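Local coordinates for myosin-I heavy chain (Dictyostelium discoideum, PDB 5EJQ), which is an actin-based motor involved in the early steps of phagocytosis and adhesion, represented here by a MyTH4-FERM module of its tail, at residues I200-T205 against F285-K290; K212-D217 against N227-R232; E248-I253 against I281-K286. The protein carries 3 engineered substitutions. All coordinates share one frame; numbering follows the deposited sequence.

Interaction 1: I200-T205 against F285-K290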
loop_
_atom_site.group_PDB
_atom_site.type_symbol
_atom_site.label_atom_id
_atom_site.label_comp_id
_atom_site.label_asym_id
_atom_site.label_seq_id
_atom_site.Cartn_x
_atom_site.Cartn_y
_atom_site.Cartn_z
ATOM N N ILE A 200 -11.355 4.220 -6.435
ATOM C CA ILE A 200 -10.372 3.437 -7.188
ATOM C C ILE A 200 -10.625 1.989 -6.819
ATOM O O ILE A 200 -10.826 1.688 -5.646
ATOM C CB ILE A 200 -8.893 3.908 -6.944
ATOM C CG1 ILE A 200 -8.657 5.338 -7.500
ATOM C CG2 ILE A 200 -7.890 2.949 -7.579
ATOM C CD1 ILE A 200 -8.777 6.463 -6.522
ATOM N N PHE A 201 -10.728 1.109 -7.819
ATOM C CA PHE A 201 -10.909 -0.309 -7.540
ATOM C C PHE A 201 -9.539 -0.985 -7.382
ATOM O O PHE A 201 -8.665 -0.828 -8.233
ATOM C CB PHE A 201 -11.738 -1.014 -8.636
ATOM C CG PHE A 201 -11.666 -2.531 -8.585
ATOM C CD1 PHE A 201 -12.319 -3.243 -7.589
ATOM C CD2 PHE A 201 -10.876 -3.236 -9.482
ATOM C CE1 PHE A 201 -12.221 -4.639 -7.522
ATOM C CE2 PHE A 201 -10.770 -4.633 -9.404
ATOM C CZ PHE A 201 -11.457 -5.325 -8.433
ATOM N N VAL A 202 -9.361 -1.740 -6.309
ATOM C CA VAL A 202 -8.170 -2.572 -6.096
ATOM C C VAL A 202 -8.624 -3.997 -5.739
ATOM O O VAL A 202 -9.641 -4.182 -5.066
ATOM C CB VAL A 202 -7.135 -2.025 -5.080
ATOM C CG1 VAL A 202 -6.412 -0.801 -5.623
ATOM C CG2 VAL A 202 -7.768 -1.740 -3.709
ATOM N N ARG A 203 -7.864 -4.991 -6.189
ATOM C CA ARG A 203 -8.134 -6.400 -5.937
ATOM C C ARG A 203 -7.094 -6.904 -4.929
ATOM O O ARG A 203 -5.888 -6.740 -5.155
ATOM C CB ARG A 203 -8.032 -7.174 -7.261
ATOM C CG ARG A 203 -8.771 -8.507 -7.292
ATOM C CD ARG A 203 -8.623 -9.202 -8.641
ATOM N NE ARG A 203 -9.339 -8.508 -9.718
ATOM C CZ ARG A 203 -8.754 -7.837 -10.708
ATOM N NH1 ARG A 203 -7.429 -7.767 -10.783
ATOM N NH2 ARG A 203 -9.489 -7.236 -11.635
ATOM N N ILE A 204 -7.560 -7.486 -3.808
ATOM C CA ILE A 204 -6.671 -8.023 -2.772
ATOM C C ILE A 204 -6.829 -9.526 -2.741
ATOM O O ILE A 204 -7.955 -10.033 -2.674
ATOM C CB ILE A 204 -6.934 -7.428 -1.362
ATOM C CG1 ILE A 204 -7.335 -5.918 -1.406
ATOM C CG2 ILE A 204 -5.728 -7.699 -0.418
ATOM C CD1 ILE A 204 -6.243 -4.914 -1.719
ATOM N N THR A 205 -5.704 -10.237 -2.770
ATOM C CA THR A 205 -5.699 -11.699 -2.689
ATOM C C THR A 205 -5.527 -12.106 -1.227
ATOM O O THR A 205 -4.627 -11.597 -0.557
ATOM C CB THR A 205 -4.585 -12.282 -3.597
ATOM O OG1 THR A 205 -4.796 -11.782 -4.911
ATOM C CG2 THR A 205 -4.579 -13.831 -3.635
ATOM N N PHE A 285 1.320 -8.562 -10.872
ATOM C CA PHE A 285 1.209 -7.755 -9.668
ATOM C C PHE A 285 -0.018 -8.173 -8.891
ATOM O O PHE A 285 -1.065 -8.412 -9.489
ATOM C CB PHE A 285 1.154 -6.236 -9.980
ATOM C CG PHE A 285 0.721 -5.400 -8.792
ATOM C CD1 PHE A 285 1.593 -5.160 -7.736
ATOM C CD2 PHE A 285 -0.583 -4.929 -8.689
ATOM C CE1 PHE A 285 1.175 -4.431 -6.617
ATOM C CE2 PHE A 285 -1.003 -4.217 -7.562
ATOM C CZ PHE A 285 -0.118 -3.964 -6.539
ATOM N N LYS A 286 0.089 -8.166 -7.560
ATOM C CA LYS A 286 -1.003 -8.485 -6.638
ATOM C C LYS A 286 -0.814 -7.713 -5.345
ATOM O O LYS A 286 0.312 -7.548 -4.895
ATOM C CB LYS A 286 -0.907 -9.966 -6.183
ATOM C CG LYS A 286 -1.349 -11.053 -7.109
ATOM C CD LYS A 286 -1.236 -12.344 -6.311
ATOM C CE LYS A 286 -1.242 -13.589 -7.144
ATOM N NZ LYS A 286 -1.438 -14.789 -6.291
ATOM N N PHE A 287 -1.911 -7.345 -4.698
ATOM C CA PHE A 287 -1.937 -6.913 -3.307
ATOM C C PHE A 287 -2.316 -8.222 -2.620
ATOM O O PHE A 287 -3.161 -8.963 -3.151
ATOM C CB PHE A 287 -3.037 -5.877 -3.028
ATOM C CG PHE A 287 -2.688 -4.463 -3.426
ATOM C CD1 PHE A 287 -1.649 -3.780 -2.799
ATOM C CD2 PHE A 287 -3.401 -3.809 -4.431
ATOM C CE1 PHE A 287 -1.360 -2.444 -3.136
ATOM C CE2 PHE A 287 -3.089 -2.475 -4.786
ATOM C CZ PHE A 287 -2.069 -1.814 -4.145
ATOM N N VAL A 288 -1.673 -8.541 -1.477
ATOM C CA VAL A 288 -1.959 -9.764 -0.725
ATOM C C VAL A 288 -2.245 -9.383 0.732
ATOM O O VAL A 288 -1.545 -8.559 1.298
ATOM C CB VAL A 288 -0.848 -10.851 -0.875
ATOM C CG1 VAL A 288 -1.252 -12.160 -0.202
ATOM C CG2 VAL A 288 -0.517 -11.118 -2.343
ATOM N N PHE A 289 -3.283 -9.953 1.322
ATOM C CA PHE A 289 -3.639 -9.647 2.711
ATOM C C PHE A 289 -3.127 -10.821 3.530
ATOM O O PHE A 289 -3.629 -11.925 3.377
ATOM C CB PHE A 289 -5.156 -9.456 2.838
ATOM C CG PHE A 289 -5.683 -9.100 4.207
ATOM C CD1 PHE A 289 -5.210 -7.984 4.882
ATOM C CD2 PHE A 289 -6.730 -9.823 4.774
ATOM C CE1 PHE A 289 -5.755 -7.610 6.111
ATOM C CE2 PHE A 289 -7.265 -9.456 6.010
ATOM C CZ PHE A 289 -6.783 -8.344 6.664
ATOM N N LYS A 290 -2.074 -10.595 4.340
ATOM C CA LYS A 290 -1.399 -11.646 5.115
ATOM C C LYS A 290 -1.148 -11.237 6.554
ATOM O O LYS A 290 -1.114 -10.048 6.854
ATOM C CB LYS A 290 -0.029 -11.967 4.481
ATOM C CG LYS A 290 -0.076 -12.652 3.132
ATOM C CD LYS A 290 1.328 -12.902 2.593
ATOM C CE LYS A 290 1.665 -14.366 2.570
ATOM N NZ LYS A 290 3.111 -14.586 2.330
HETATM O O HOH W 1 -4.824 -9.243 -5.885
HETATM O O HOH W 2 -4.540 -13.884 -6.957
#
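Thr-205 meets Phe-287 and Phe-289 where strand 200-205 runs parallel to strand 285-291, the one parallel pairing of the mixed sheet in the ubiquitin-like first lobe of the FERM domain. The strands diverge by 50°, confining the backbone bonding to one end. There Thr-205 N donates to Phe-287 O over 2.9 Å, almost straight at 174°, and Phe-289 N returns a bond of 2.8 Å to Thr-205 O.

Apolar contacts gather on the face of Ile-204 and Phe-287, where helix 263-277 covers Phe-287 and helix 222-232 covers Ile-204 and Phe-289. The ring of Phe-287 slants past Val-202, with CE2 3.8 Å from Val-202 CG1, while Ile-204 CD1 approaches Phe-287 CB at 3.6 Å and Ile-204 CG2 packs on Phe-289 CB. CZ of Phe-285 stands over the centre of the Phe-287 ring. Cutting Phe-287 back to an alanine is likely to open a gap beside Val-202 and leave the edge of the Phe-285 ring without the face it abuts.

Where the strands part, one water donates to Arg-203 O and Phe-287 O and accepts from Thr-205 OG1, lying beside its own backbone N (chi1 -55°); OG1 to that water is 2.7 Å.

Interaction 2: K212-D217 against N227-R232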
loop_
_atom_site.group_PDB
_atom_site.type_symbol
_atom_site.label_atom_id
_atom_site.label_comp_id
_atom_site.label_asym_id
_atom_site.label_seq_id
_atom_site.Cartn_x
_atom_site.Cartn_y
_atom_site.Cartn_z
ATOM N N LYS A 212 -10.807 -10.330 -3.055
ATOM C CA LYS A 212 -11.668 -9.319 -2.457
ATOM C C LYS A 212 -11.481 -8.050 -3.274
ATOM O O LYS A 212 -10.350 -7.595 -3.447
ATOM C CB LYS A 212 -11.243 -9.009 -0.998
ATOM C CG LYS A 212 -10.654 -10.178 -0.185
ATOM C CD LYS A 212 -11.726 -11.148 0.327
ATOM C CE LYS A 212 -11.130 -12.496 0.665
ATOM N NZ LYS A 212 -12.143 -13.425 1.240
ATOM N N GLY A 213 -12.590 -7.495 -3.749
ATOM C CA GLY A 213 -12.634 -6.250 -4.498
ATOM C C GLY A 213 -12.883 -5.108 -3.546
ATOM O O GLY A 213 -13.815 -5.160 -2.742
ATOM N N LEU A 214 -12.035 -4.090 -3.609
ATOM C CA LEU A 214 -12.096 -2.971 -2.684
ATOM C C LEU A 214 -12.081 -1.635 -3.366
ATOM O O LEU A 214 -11.318 -1.429 -4.298
ATOM C CB LEU A 214 -10.887 -3.094 -1.725
ATOM C CG LEU A 214 -10.716 -2.124 -0.561
ATOM C CD1 LEU A 214 -11.898 -2.173 0.391
ATOM C CD2 LEU A 214 -9.434 -2.464 0.235
ATOM N N HIS A 215 -12.897 -0.714 -2.846
ATOM C CA HIS A 215 -12.960 0.681 -3.247
ATOM C C HIS A 215 -12.158 1.480 -2.266
ATOM O O HIS A 215 -12.340 1.334 -1.053
ATOM C CB HIS A 215 -14.398 1.186 -3.288
ATOM C CG HIS A 215 -15.034 0.990 -4.626
ATOM N ND1 HIS A 215 -16.367 1.265 -4.833
ATOM C CD2 HIS A 215 -14.476 0.619 -5.800
ATOM C CE1 HIS A 215 -16.583 1.039 -6.117
ATOM N NE2 HIS A 215 -15.477 0.626 -6.730
ATOM N N ILE A 216 -11.199 2.265 -2.794
ATOM C CA ILE A 216 -10.330 3.140 -2.010
ATOM C C ILE A 216 -10.355 4.534 -2.644
ATOM O O ILE A 216 -10.858 4.695 -3.752
ATOM C CB ILE A 216 -8.871 2.559 -1.943
ATOM C CG1 ILE A 216 -8.159 2.562 -3.335
ATOM C CG2 ILE A 216 -8.837 1.156 -1.280
ATOM C CD1 ILE A 216 -6.583 2.210 -3.303
ATOM N N ASP A 217 -9.758 5.520 -1.975
ATOM C CA ASP A 217 -9.547 6.836 -2.572
ATOM C C ASP A 217 -8.020 7.098 -2.609
ATOM O O ASP A 217 -7.250 6.238 -2.164
ATOM C CB ASP A 217 -10.363 7.943 -1.882
ATOM C CG ASP A 217 -9.948 8.345 -0.478
ATOM O OD1 ASP A 217 -8.786 8.074 -0.095
ATOM O OD2 ASP A 217 -10.761 8.980 0.214
ATOM N N ASN A 227 -7.547 -2.556 8.082
ATOM C CA ASN A 227 -8.668 -2.490 9.039
ATOM C C ASN A 227 -9.983 -2.814 8.340
ATOM O O ASN A 227 -10.758 -3.596 8.885
ATOM C CB ASN A 227 -8.749 -1.112 9.724
ATOM C CG ASN A 227 -7.619 -0.876 10.693
ATOM O OD1 ASN A 227 -6.913 -1.796 11.084
ATOM N ND2 ASN A 227 -7.385 0.367 11.075
ATOM N N ASP A 228 -10.209 -2.269 7.107
ATOM C CA ASP A 228 -11.425 -2.552 6.333
ATOM C C ASP A 228 -11.534 -4.008 5.957
ATOM O O ASP A 228 -12.607 -4.581 6.119
ATOM C CB ASP A 228 -11.555 -1.667 5.072
ATOM C CG ASP A 228 -11.715 -0.187 5.348
ATOM O OD1 ASP A 228 -11.908 0.185 6.537
ATOM O OD2 ASP A 228 -11.634 0.606 4.385
ATOM N N LEU A 229 -10.436 -4.612 5.453
ATOM C CA LEU A 229 -10.439 -6.034 5.108
ATOM C C LEU A 229 -10.683 -6.914 6.334
ATOM O O LEU A 229 -11.421 -7.886 6.239
ATOM C CB LEU A 229 -9.149 -6.471 4.396
ATOM C CG LEU A 229 -8.956 -6.047 2.946
ATOM C CD1 LEU A 229 -7.769 -6.734 2.379
ATOM C CD2 LEU A 229 -10.174 -6.362 2.087
ATOM N N SER A 230 -10.060 -6.562 7.470
ATOM C CA SER A 230 -10.186 -7.252 8.762
ATOM C C SER A 230 -11.673 -7.272 9.169
ATOM O O SER A 230 -12.218 -8.333 9.467
ATOM C CB SER A 230 -9.393 -6.502 9.837
ATOM O OG SER A 230 -8.008 -6.737 9.686
ATOM N N GLN A 231 -12.298 -6.085 9.200
ATOM C CA GLN A 231 -13.698 -5.907 9.574
ATOM C C GLN A 231 -14.613 -6.703 8.642
ATOM O O GLN A 231 -15.494 -7.398 9.130
ATOM C CB GLN A 231 -14.055 -4.415 9.571
ATOM C CG GLN A 231 -15.320 -4.070 10.382
ATOM C CD GLN A 231 -16.617 -4.250 9.617
ATOM O OE1 GLN A 231 -16.666 -4.205 8.377
ATOM N NE2 GLN A 231 -17.703 -4.460 10.350
ATOM N N ARG A 232 -14.382 -6.629 7.318
ATOM C CA ARG A 232 -15.188 -7.322 6.306
ATOM C C ARG A 232 -15.043 -8.810 6.363
ATOM O O ARG A 232 -16.020 -9.517 6.146
ATOM C CB ARG A 232 -14.858 -6.818 4.897
ATOM C CG ARG A 232 -15.416 -5.447 4.656
ATOM C CD ARG A 232 -14.848 -4.801 3.425
ATOM N NE ARG A 232 -15.372 -3.439 3.329
ATOM C CZ ARG A 232 -15.574 -2.788 2.193
ATOM N NH1 ARG A 232 -15.252 -3.351 1.033
ATOM N NH2 ARG A 232 -16.090 -1.565 2.208
#
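Leu-214 reaches from strand 211-216 to Arg-232 and Leu-229 on helix 222-232, an instance of a helix laid over a sheet and held by side chains alone. The elements belong to the ubiquitin-like lobe of the FERM domain: the strand is the outermost on its side of the five-stranded sheet, and the short segments run 134° apart with their axes 10.7 Å from each other, a separation that side chains must span.

The two methyls of Leu-214 divide the work. With CG anti to the backbone N (chi1 -176°), the isobutyl group is placed so that its CD1 lies over one face of the Arg-232 guanidinium, 3.6 Å from NH1 and 4.1 Å from CZ. Arg-232 arrives slantwise, its chain stretched out from CG to NE, which carries the planar group from the last turn of the helix across to the strand. Gly-213 O sits near the guanidinium plane, at its edge, but 4.4 Å from NH1.

CD2 of Leu-214 points instead to the helix's own leucine, 4.4 Å from Leu-229 CD2. That same methyl of Leu-229 lies 4.2 Å from Lys-212 CB, near the base of a lysine chain that then bends away, so the branch meets two alternate residues of the strand. Behind it, Leu-229 also packs on Ile-204 and Phe-289 of the inner strands.

Chemically, the contact grades from an apolar interior to a charged margin. The leucines meet by loose van der Waals contact, whereas the guanidinium offers Leu-214 its flat face and keeps its N-H groups directed around the rim, an arrangement that probably lets Arg-232 shield the leucine while its charge remains hydrated.

Interaction 3: E248-I253 against I281-K286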
loop_
_atom_site.group_PDB
_atom_site.type_symbol
_atom_site.label_atom_id
_atom_site.label_comp_id
_atom_site.label_asym_id
_atom_site.label_seq_id
_atom_site.Cartn_x
_atom_site.Cartn_y
_atom_site.Cartn_z
ATOM N N GLU A 248 2.610 -5.956 -1.120
ATOM C CA GLU A 248 2.742 -5.794 -2.560
ATOM C C GLU A 248 3.469 -7.040 -3.093
ATOM O O GLU A 248 4.475 -7.459 -2.525
ATOM C CB GLU A 248 3.560 -4.503 -2.793
ATOM C CG GLU A 248 4.069 -4.236 -4.188
ATOM C CD GLU A 248 5.201 -3.224 -4.212
ATOM O OE1 GLU A 248 5.155 -2.246 -3.426
ATOM O OE2 GLU A 248 6.156 -3.433 -4.992
ATOM N N SER A 249 2.954 -7.636 -4.157
ATOM C CA SER A 249 3.567 -8.822 -4.748
ATOM C C SER A 249 3.821 -8.619 -6.233
ATOM O O SER A 249 2.891 -8.288 -6.963
ATOM C CB SER A 249 2.691 -10.057 -4.528
ATOM O OG SER A 249 3.274 -11.211 -5.108
ATOM N N PHE A 250 5.071 -8.831 -6.687
ATOM C CA PHE A 250 5.384 -8.700 -8.113
ATOM C C PHE A 250 6.132 -9.943 -8.561
ATOM O O PHE A 250 7.224 -10.214 -8.071
ATOM C CB PHE A 250 6.148 -7.391 -8.431
ATOM C CG PHE A 250 6.138 -7.053 -9.908
ATOM C CD1 PHE A 250 5.092 -6.326 -10.466
ATOM C CD2 PHE A 250 7.151 -7.508 -10.752
ATOM C CE1 PHE A 250 5.058 -6.060 -11.849
ATOM C CE2 PHE A 250 7.127 -7.225 -12.125
ATOM C CZ PHE A 250 6.083 -6.502 -12.664
ATOM N N ASN A 251 5.508 -10.740 -9.442
ATOM C CA ASN A 251 6.052 -12.009 -9.957
ATOM C C ASN A 251 6.456 -12.964 -8.819
ATOM O O ASN A 251 7.469 -13.648 -8.910
ATOM C CB ASN A 251 7.199 -11.751 -10.968
ATOM C CG ASN A 251 6.724 -11.146 -12.272
ATOM O OD1 ASN A 251 5.533 -11.167 -12.597
ATOM N ND2 ASN A 251 7.645 -10.632 -13.077
ATOM N N GLY A 252 5.650 -12.968 -7.751
ATOM C CA GLY A 252 5.859 -13.799 -6.569
ATOM C C GLY A 252 6.761 -13.183 -5.512
ATOM O O GLY A 252 6.911 -13.750 -4.429
ATOM N N ILE A 253 7.381 -12.043 -5.810
ATOM C CA ILE A 253 8.266 -11.360 -4.860
ATOM C C ILE A 253 7.432 -10.422 -4.005
ATOM O O ILE A 253 6.795 -9.530 -4.533
ATOM C CB ILE A 253 9.462 -10.628 -5.557
ATOM C CG1 ILE A 253 10.227 -11.550 -6.575
ATOM C CG2 ILE A 253 10.410 -10.003 -4.512
ATOM C CD1 ILE A 253 10.790 -12.920 -6.039
ATOM N N ILE A 281 9.339 -9.797 -19.926
ATOM C CA ILE A 281 8.969 -10.717 -18.846
ATOM C C ILE A 281 7.479 -10.571 -18.511
ATOM O O ILE A 281 6.799 -9.699 -19.062
ATOM C CB ILE A 281 9.883 -10.671 -17.565
ATOM C CG1 ILE A 281 9.977 -9.262 -16.936
ATOM C CG2 ILE A 281 11.269 -11.261 -17.823
ATOM C CD1 ILE A 281 9.942 -9.222 -15.430
ATOM N N GLN A 282 6.970 -11.444 -17.621
ATOM C CA GLN A 282 5.595 -11.401 -17.124
ATOM C C GLN A 282 5.512 -10.244 -16.131
ATOM O O GLN A 282 6.526 -9.879 -15.524
ATOM C CB GLN A 282 5.233 -12.709 -16.404
ATOM C CG GLN A 282 4.954 -13.892 -17.320
ATOM C CD GLN A 282 4.669 -15.137 -16.519
ATOM O OE1 GLN A 282 3.647 -15.233 -15.819
ATOM N NE2 GLN A 282 5.578 -16.118 -16.587
ATOM N N VAL A 283 4.319 -9.668 -15.969
ATOM C CA VAL A 283 4.125 -8.552 -15.045
ATOM C C VAL A 283 2.970 -8.857 -14.093
ATOM O O VAL A 283 1.931 -8.200 -14.128
ATOM C CB VAL A 283 4.014 -7.177 -15.761
ATOM C CG1 VAL A 283 5.391 -6.672 -16.169
ATOM C CG2 VAL A 283 3.073 -7.230 -16.971
ATOM N N ASN A 284 3.148 -9.886 -13.251
ATOM C CA ASN A 284 2.099 -10.306 -12.334
ATOM C C ASN A 284 2.169 -9.570 -11.008
ATOM O O ASN A 284 2.972 -9.908 -10.138
ATOM C CB ASN A 284 2.078 -11.828 -12.163
ATOM C CG ASN A 284 2.213 -12.559 -13.478
ATOM O OD1 ASN A 284 1.356 -12.476 -14.368
ATOM N ND2 ASN A 284 3.340 -13.223 -13.654
ATOM N N PHE A 285 1.320 -8.562 -10.872
ATOM C CA PHE A 285 1.209 -7.755 -9.668
ATOM C C PHE A 285 -0.018 -8.173 -8.891
ATOM O O PHE A 285 -1.065 -8.412 -9.489
ATOM C CB PHE A 285 1.154 -6.236 -9.980
ATOM C CG PHE A 285 0.721 -5.400 -8.792
ATOM C CD1 PHE A 285 1.593 -5.160 -7.736
ATOM C CD2 PHE A 285 -0.583 -4.929 -8.689
ATOM C CE1 PHE A 285 1.175 -4.431 -6.617
ATOM C CE2 PHE A 285 -1.003 -4.217 -7.562
ATOM C CZ PHE A 285 -0.118 -3.964 -6.539
ATOM N N LYS A 286 0.089 -8.166 -7.560
ATOM C CA LYS A 286 -1.003 -8.485 -6.638
ATOM C C LYS A 286 -0.814 -7.713 -5.345
ATOM O O LYS A 286 0.312 -7.548 -4.895
ATOM C CB LYS A 286 -0.907 -9.966 -6.183
ATOM C CG LYS A 286 -1.349 -11.053 -7.109
ATOM C CD LYS A 286 -1.236 -12.344 -6.311
ATOM C CE LYS A 286 -1.242 -13.589 -7.144
ATOM N NZ LYS A 286 -1.438 -14.789 -6.291
HETATM O O HOH W 3 2.827 -11.596 -7.949
#
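Asn-251 and Asn-284 join the chain just past the end of strand 244-250 to that just before strand 285-291 through backbone and side chain. Asn-251 N donates to Asn-284 O (2.8 Å, 173°), and Asn-251 OD1 accepts from Asn-284 N at the same length, 25° off the carboxamide plane. The other arm of this amide, ND2, bonds to Gln-282 O at 2.8 Å, approaching from above that carbonyl's plane. With CG beside the backbone N (chi1 -70°), one side chain adds two bonds beyond the last backbone pair.

Farther along, Ser-249 and Lys-286 form a hydrogen-bonded pair, bound in both directions. The close packing lies on the face bearing the phenylalanines. Phe-250 runs alongside Val-283, whose CG1 meets the ring edge 3.6 Å from CZ, and crosses the Phe-285 side chain at about a right angle, CD1 lying 4.0 Å from Phe-285 CB. The edge of the Phe-285 ring receives Glu-248 CG, 3.8 Å from CE1; helix 263-277 supports this face through Val-266, Val-270 and Leu-273.

By contrast, the other face carries exposed Lys-286 and a water joining Ser-249 OG, Gly-252 N and Asn-284 O. At the exposed loop end, Asn-284 ND2 bonds to Gln-282 OE1. Asn-251 and Gly-252, both at positive phi, make the type I' turn of a beta hairpin, whose first strand here docks antiparallel on the last strand of the ubiquitin-like sheet.

In the fold
All three contacts involve one mixed sheet in the FERM domain and illustrate how chemistry follows depth; interactions 1 and 3 pair its strands, interaction 2 lays a helix on it. Interaction 1 is the core pairing, parallel and backed by buried aromatic and aliphatic side chains; interaction 3, sharing Phe-285 and Lys-286 with it, continues the same strand on its other side to a largely surface-exposed end, where asparagine amides and water do much of the joining. Interaction 2 is partly buried and works without polar bonds. It meets interaction 1 through strand-to-strand bonds, such as Leu-214 N with Val-202 O. Interactions 2 and 3 do not touch, their centres lying about 21 Å apart.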